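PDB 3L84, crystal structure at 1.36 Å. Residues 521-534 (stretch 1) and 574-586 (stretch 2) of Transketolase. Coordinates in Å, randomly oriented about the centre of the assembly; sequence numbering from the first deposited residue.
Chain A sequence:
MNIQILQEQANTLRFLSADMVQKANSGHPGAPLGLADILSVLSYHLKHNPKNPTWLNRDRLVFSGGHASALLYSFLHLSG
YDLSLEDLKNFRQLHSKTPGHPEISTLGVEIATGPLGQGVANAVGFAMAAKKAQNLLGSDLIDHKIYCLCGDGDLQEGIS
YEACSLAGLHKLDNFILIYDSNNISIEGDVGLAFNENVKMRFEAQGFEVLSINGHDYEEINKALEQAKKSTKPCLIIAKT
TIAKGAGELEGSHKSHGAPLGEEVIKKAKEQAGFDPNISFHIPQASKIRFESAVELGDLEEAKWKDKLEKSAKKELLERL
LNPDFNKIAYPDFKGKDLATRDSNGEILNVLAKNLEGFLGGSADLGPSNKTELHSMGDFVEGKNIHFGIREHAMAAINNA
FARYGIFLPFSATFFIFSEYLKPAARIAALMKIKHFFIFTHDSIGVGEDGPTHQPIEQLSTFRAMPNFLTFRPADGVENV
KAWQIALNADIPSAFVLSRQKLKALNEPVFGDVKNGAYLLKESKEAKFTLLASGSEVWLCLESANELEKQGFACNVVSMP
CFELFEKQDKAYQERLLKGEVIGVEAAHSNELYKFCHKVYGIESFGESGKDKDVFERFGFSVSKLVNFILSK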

# COMPACT_ATOMS: atom_id res chain seq x y z
N LYS A 521 -36.65 -0.25 -11.04
CA LYS A 521 -37.83 0.51 -11.46
C LYS A 521 -37.68 0.75 -12.92
O LYS A 521 -36.59 1.12 -13.39
CB LYS A 521 -37.93 1.84 -10.69
CG LYS A 521 -39.12 2.71 -11.03
CD LYS A 521 -39.07 3.96 -10.17
CE LYS A 521 -40.12 4.98 -10.51
NZ LYS A 521 -40.25 5.90 -9.34
N GLU A 522 -38.75 0.49 -13.67
CA GLU A 522 -38.73 0.65 -15.13
C GLU A 522 -39.98 1.37 -15.54
O GLU A 522 -41.07 0.96 -15.17
CB GLU A 522 -38.65 -0.69 -15.83
CG GLU A 522 -38.46 -0.63 -17.37
CD GLU A 522 -38.19 -1.96 -18.04
OE1 GLU A 522 -38.64 -3.01 -17.52
OE2 GLU A 522 -37.55 -1.97 -19.10
N SER A 523 -39.80 2.41 -16.34
CA SER A 523 -40.90 3.20 -16.84
C SER A 523 -40.83 3.30 -18.35
O SER A 523 -39.75 3.51 -18.92
CB SER A 523 -40.87 4.60 -16.23
OG SER A 523 -40.93 4.55 -14.81
N LYS A 524 -42.00 3.22 -18.99
CA LYS A 524 -42.11 3.41 -20.42
C LYS A 524 -41.64 4.82 -20.78
O LYS A 524 -41.93 5.80 -20.08
CB LYS A 524 -43.56 3.17 -20.87
N GLU A 525 -40.86 4.91 -21.85
CA GLU A 525 -40.35 6.19 -22.36
C GLU A 525 -39.66 7.00 -21.25
O GLU A 525 -39.89 8.19 -21.08
CB GLU A 525 -41.47 7.00 -23.02
CG GLU A 525 -42.08 6.33 -24.26
CD GLU A 525 -41.07 6.15 -25.40
OE1 GLU A 525 -40.20 7.02 -25.59
OE2 GLU A 525 -41.16 5.13 -26.11
N ALA A 526 -38.81 6.30 -20.49
CA ALA A 526 -38.07 6.94 -19.43
C ALA A 526 -37.25 8.08 -19.99
O ALA A 526 -36.58 7.93 -21.00
CB ALA A 526 -37.14 5.91 -18.74
N LYS A 527 -37.31 9.21 -19.30
CA LYS A 527 -36.54 10.37 -19.61
C LYS A 527 -35.20 10.36 -18.89
O LYS A 527 -34.24 10.96 -19.39
CB LYS A 527 -37.31 11.63 -19.17
CG LYS A 527 -38.68 11.82 -19.84
CD LYS A 527 -38.54 11.98 -21.35
CE LYS A 527 -39.85 12.40 -22.01
NZ LYS A 527 -39.60 12.91 -23.40
N PHE A 528 -35.16 9.71 -17.72
CA PHE A 528 -33.94 9.64 -16.91
C PHE A 528 -33.75 8.23 -16.42
O PHE A 528 -34.74 7.55 -16.16
CB PHE A 528 -34.03 10.52 -15.67
CG PHE A 528 -34.22 11.96 -15.96
CD1 PHE A 528 -33.23 12.70 -16.58
CD2 PHE A 528 -35.39 12.60 -15.59
CE1 PHE A 528 -33.42 14.03 -16.85
CE2 PHE A 528 -35.59 13.94 -15.87
CZ PHE A 528 -34.59 14.65 -16.49
N THR A 529 -32.49 7.81 -16.28
CA THR A 529 -32.15 6.59 -15.56
C THR A 529 -31.21 6.97 -14.45
O THR A 529 -30.20 7.63 -14.71
CB THR A 529 -31.51 5.52 -16.48
OG1 THR A 529 -32.46 5.14 -17.49
CG2 THR A 529 -31.11 4.28 -15.70
N LEU A 530 -31.55 6.60 -13.21
CA LEU A 530 -30.68 6.85 -12.05
C LEU A 530 -30.01 5.54 -11.73
O LEU A 530 -30.70 4.54 -11.49
CB LEU A 530 -31.51 7.34 -10.87
CG LEU A 530 -32.17 8.74 -11.03
CD1 LEU A 530 -33.35 8.81 -11.97
CD2 LEU A 530 -32.60 9.20 -9.64
N LEU A 531 -28.70 5.52 -11.78
CA LEU A 531 -27.87 4.34 -11.59
C LEU A 531 -27.05 4.54 -10.32
O LEU A 531 -26.38 5.58 -10.20
CB LEU A 531 -26.94 4.16 -12.81
CG LEU A 531 -26.01 2.97 -12.78
CD1 LEU A 531 -25.74 2.43 -14.18
CD2 LEU A 531 -24.73 3.32 -12.08
N ALA A 532 -27.06 3.57 -9.41
CA ALA A 532 -26.32 3.72 -8.19
C ALA A 532 -25.90 2.36 -7.70
O ALA A 532 -26.43 1.34 -8.14
CB ALA A 532 -27.15 4.42 -7.12
N SER A 533 -25.00 2.37 -6.73
CA SER A 533 -24.63 1.18 -6.00
C SER A 533 -24.76 1.42 -4.49
O SER A 533 -24.78 2.56 -4.00
CB SER A 533 -23.20 0.75 -6.31
OG SER A 533 -22.27 1.69 -5.84
N GLY A 534 -24.79 0.34 -3.73
CA GLY A 534 -24.70 0.39 -2.30
C GLY A 534 -25.64 1.37 -1.66
O GLY A 534 -26.84 1.41 -1.98
N GLU A 574 -28.78 -1.66 -23.04
CA GLU A 574 -29.69 -0.69 -23.65
C GLU A 574 -31.07 -0.71 -23.02
O GLU A 574 -31.76 0.33 -23.00
CB GLU A 574 -29.80 -0.91 -25.16
CG GLU A 574 -28.55 -0.51 -25.87
CD GLU A 574 -28.60 -0.71 -27.37
OE1 GLU A 574 -29.56 -1.34 -27.88
OE2 GLU A 574 -27.65 -0.23 -28.03
N ARG A 575 -31.52 -1.86 -22.55
CA ARG A 575 -32.77 -1.90 -21.82
C ARG A 575 -32.67 -1.12 -20.51
O ARG A 575 -33.59 -0.40 -20.14
CB ARG A 575 -33.22 -3.32 -21.54
CG ARG A 575 -34.53 -3.32 -20.79
CD ARG A 575 -35.38 -4.52 -21.05
NE ARG A 575 -36.51 -4.49 -20.13
CZ ARG A 575 -37.33 -5.51 -19.95
NH1 ARG A 575 -37.16 -6.64 -20.64
NH2 ARG A 575 -38.30 -5.41 -19.05
N LEU A 576 -31.56 -1.28 -19.80
CA LEU A 576 -31.39 -0.57 -18.53
C LEU A 576 -31.24 0.94 -18.69
O LEU A 576 -31.84 1.72 -17.93
CB LEU A 576 -30.16 -1.08 -17.78
CG LEU A 576 -30.41 -2.28 -16.85
CD1 LEU A 576 -31.11 -3.47 -17.53
CD2 LEU A 576 -29.09 -2.70 -16.22
N LEU A 577 -30.40 1.34 -19.65
CA LEU A 577 -29.88 2.69 -19.71
C LEU A 577 -30.68 3.55 -20.68
O LEU A 577 -30.29 3.77 -21.84
CB LEU A 577 -28.38 2.66 -20.07
CG LEU A 577 -27.49 1.82 -19.12
CD1 LEU A 577 -26.05 1.73 -19.67
CD2 LEU A 577 -27.51 2.37 -17.69
N LYS A 578 -31.77 4.08 -20.16
CA LYS A 578 -32.71 4.86 -20.97
C LYS A 578 -32.60 6.35 -20.70
O LYS A 578 -32.37 6.78 -19.57
CB LYS A 578 -34.13 4.42 -20.65
CG LYS A 578 -34.45 3.00 -21.05
CD LYS A 578 -34.36 2.80 -22.53
CE LYS A 578 -34.93 1.44 -22.93
NZ LYS A 578 -34.71 1.24 -24.35
N GLY A 579 -32.78 7.15 -21.73
CA GLY A 579 -32.81 8.60 -21.58
C GLY A 579 -31.48 9.13 -21.12
O GLY A 579 -30.42 8.62 -21.53
N GLU A 580 -31.51 10.17 -20.30
CA GLU A 580 -30.28 10.73 -19.75
C GLU A 580 -29.96 9.95 -18.48
O GLU A 580 -30.79 9.81 -17.56
CB GLU A 580 -30.49 12.20 -19.46
CG GLU A 580 -29.23 12.95 -19.09
CD GLU A 580 -29.42 14.46 -19.23
OE1 GLU A 580 -28.76 15.08 -20.10
OE2 GLU A 580 -30.30 15.01 -18.53
N VAL A 581 -28.75 9.38 -18.43
CA VAL A 581 -28.33 8.44 -17.37
C VAL A 581 -27.46 9.19 -16.39
O VAL A 581 -26.44 9.77 -16.80
CB VAL A 581 -27.58 7.26 -17.96
CG1 VAL A 581 -27.19 6.26 -16.86
CG2 VAL A 581 -28.42 6.54 -19.07
N ILE A 582 -27.85 9.17 -15.12
CA ILE A 582 -27.14 9.84 -14.05
C ILE A 582 -26.66 8.77 -13.07
O ILE A 582 -27.46 8.05 -12.47
CB ILE A 582 -27.99 10.88 -13.32
CG1 ILE A 582 -28.57 11.92 -14.30
CG2 ILE A 582 -27.17 11.56 -12.21
CD1 ILE A 582 -29.96 11.64 -14.80
N GLY A 583 -25.34 8.69 -12.91
CA GLY A 583 -24.72 7.80 -11.93
C GLY A 583 -24.56 8.49 -10.60
O GLY A 583 -24.21 9.69 -10.56
N VAL A 584 -24.88 7.82 -9.50
CA VAL A 584 -24.86 8.39 -8.18
C VAL A 584 -24.12 7.46 -7.21
O VAL A 584 -24.54 6.32 -6.97
CB VAL A 584 -26.31 8.60 -7.68
CG1 VAL A 584 -26.28 9.27 -6.32
CG2 VAL A 584 -27.16 9.40 -8.71
N GLU A 585 -23.00 7.92 -6.67
CA GLU A 585 -22.19 7.14 -5.75
C GLU A 585 -21.45 8.08 -4.81
O GLU A 585 -20.95 9.09 -5.24
CB GLU A 585 -21.16 6.27 -6.50
CG GLU A 585 -21.70 5.03 -7.15
CD GLU A 585 -20.63 4.07 -7.66
OE1 GLU A 585 -19.49 4.49 -8.05
OE2 GLU A 585 -20.95 2.89 -7.73
N ALA A 586 -21.31 7.66 -3.57
CA ALA A 586 -20.51 8.39 -2.57
C ALA A 586 -19.04 8.02 -2.74
O ALA A 586 -18.43 7.32 -1.92
CB ALA A 586 -21.00 8.11 -1.14
O HOH W 1 -36.23 0.20 -19.87

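Strands 528-532 and 580-584 lie side by side as parallel neighbours: their N-to-C directions differ by 19° and their axes approach to 4.6 Å. The hydrogen-bond ladder fixes the register. Glu580 N donates to Lys527 O (3.0 Å), Thr529 N to Glu580 O (2.9 Å), Ile582 N to Thr529 O (2.8 Å), Leu531 N to Ile582 O (2.9 Å) and Val584 N to Leu531 O (2.8 Å, more bent at 149°). Thus Thr529 and Leu531 each use both N and O across the seam, as parallel pairing requires. Beyond this the ladder frays, since Ser533 N and Val584 O stand 4.0 Å apart and neither finds a partner.

At the entrance, the hollow is Gly579. Its phi of 65° suits glycine, and an ideal CB there would fall 2.3 Å from Lys527 O; without one, Gly579 CA settles 3.5 Å from that oxygen. Nearby, Ala526 CB rests 3.9 Å from Lys578 CB.

The two sheet faces fill differently. On the face of Phe528, Leu530 and Ile582, the end of the Ile582 side chain reaches across, placing CD1 3.9 Å from Phe528 CD1, while Glu580 OE2 approaches the ring edge, 3.7 Å from Phe528 CE1. On the other face, Thr529 fits beneath the turn after the helix: CG2 lies 3.5 Å from Leu576 O, and OG1 donates to Lys578 O at 2.7 Å. Gly583 adds no side chain to this face, where Leu531 CD1 meets Leu577 CD2 at 3.9 Å.

Polar clasps add to the seam: one lies off to the side, level with the start of the strands, and one lies past their C-terminal ends. Glu522 and Arg575 form a two-pronged salt bridge, Arg575 NH2 to Glu522 OE1 and Arg575 NE to Glu522 OE2, both 2.9 Å; the carboxylate meets the guanidinium edge, near its plane. A water donates to Glu522 OE2 and Arg575 O, 2.7 Å each. At the C-terminal end, Ser533 OG donates to Glu585 OE2 at 2.6 Å.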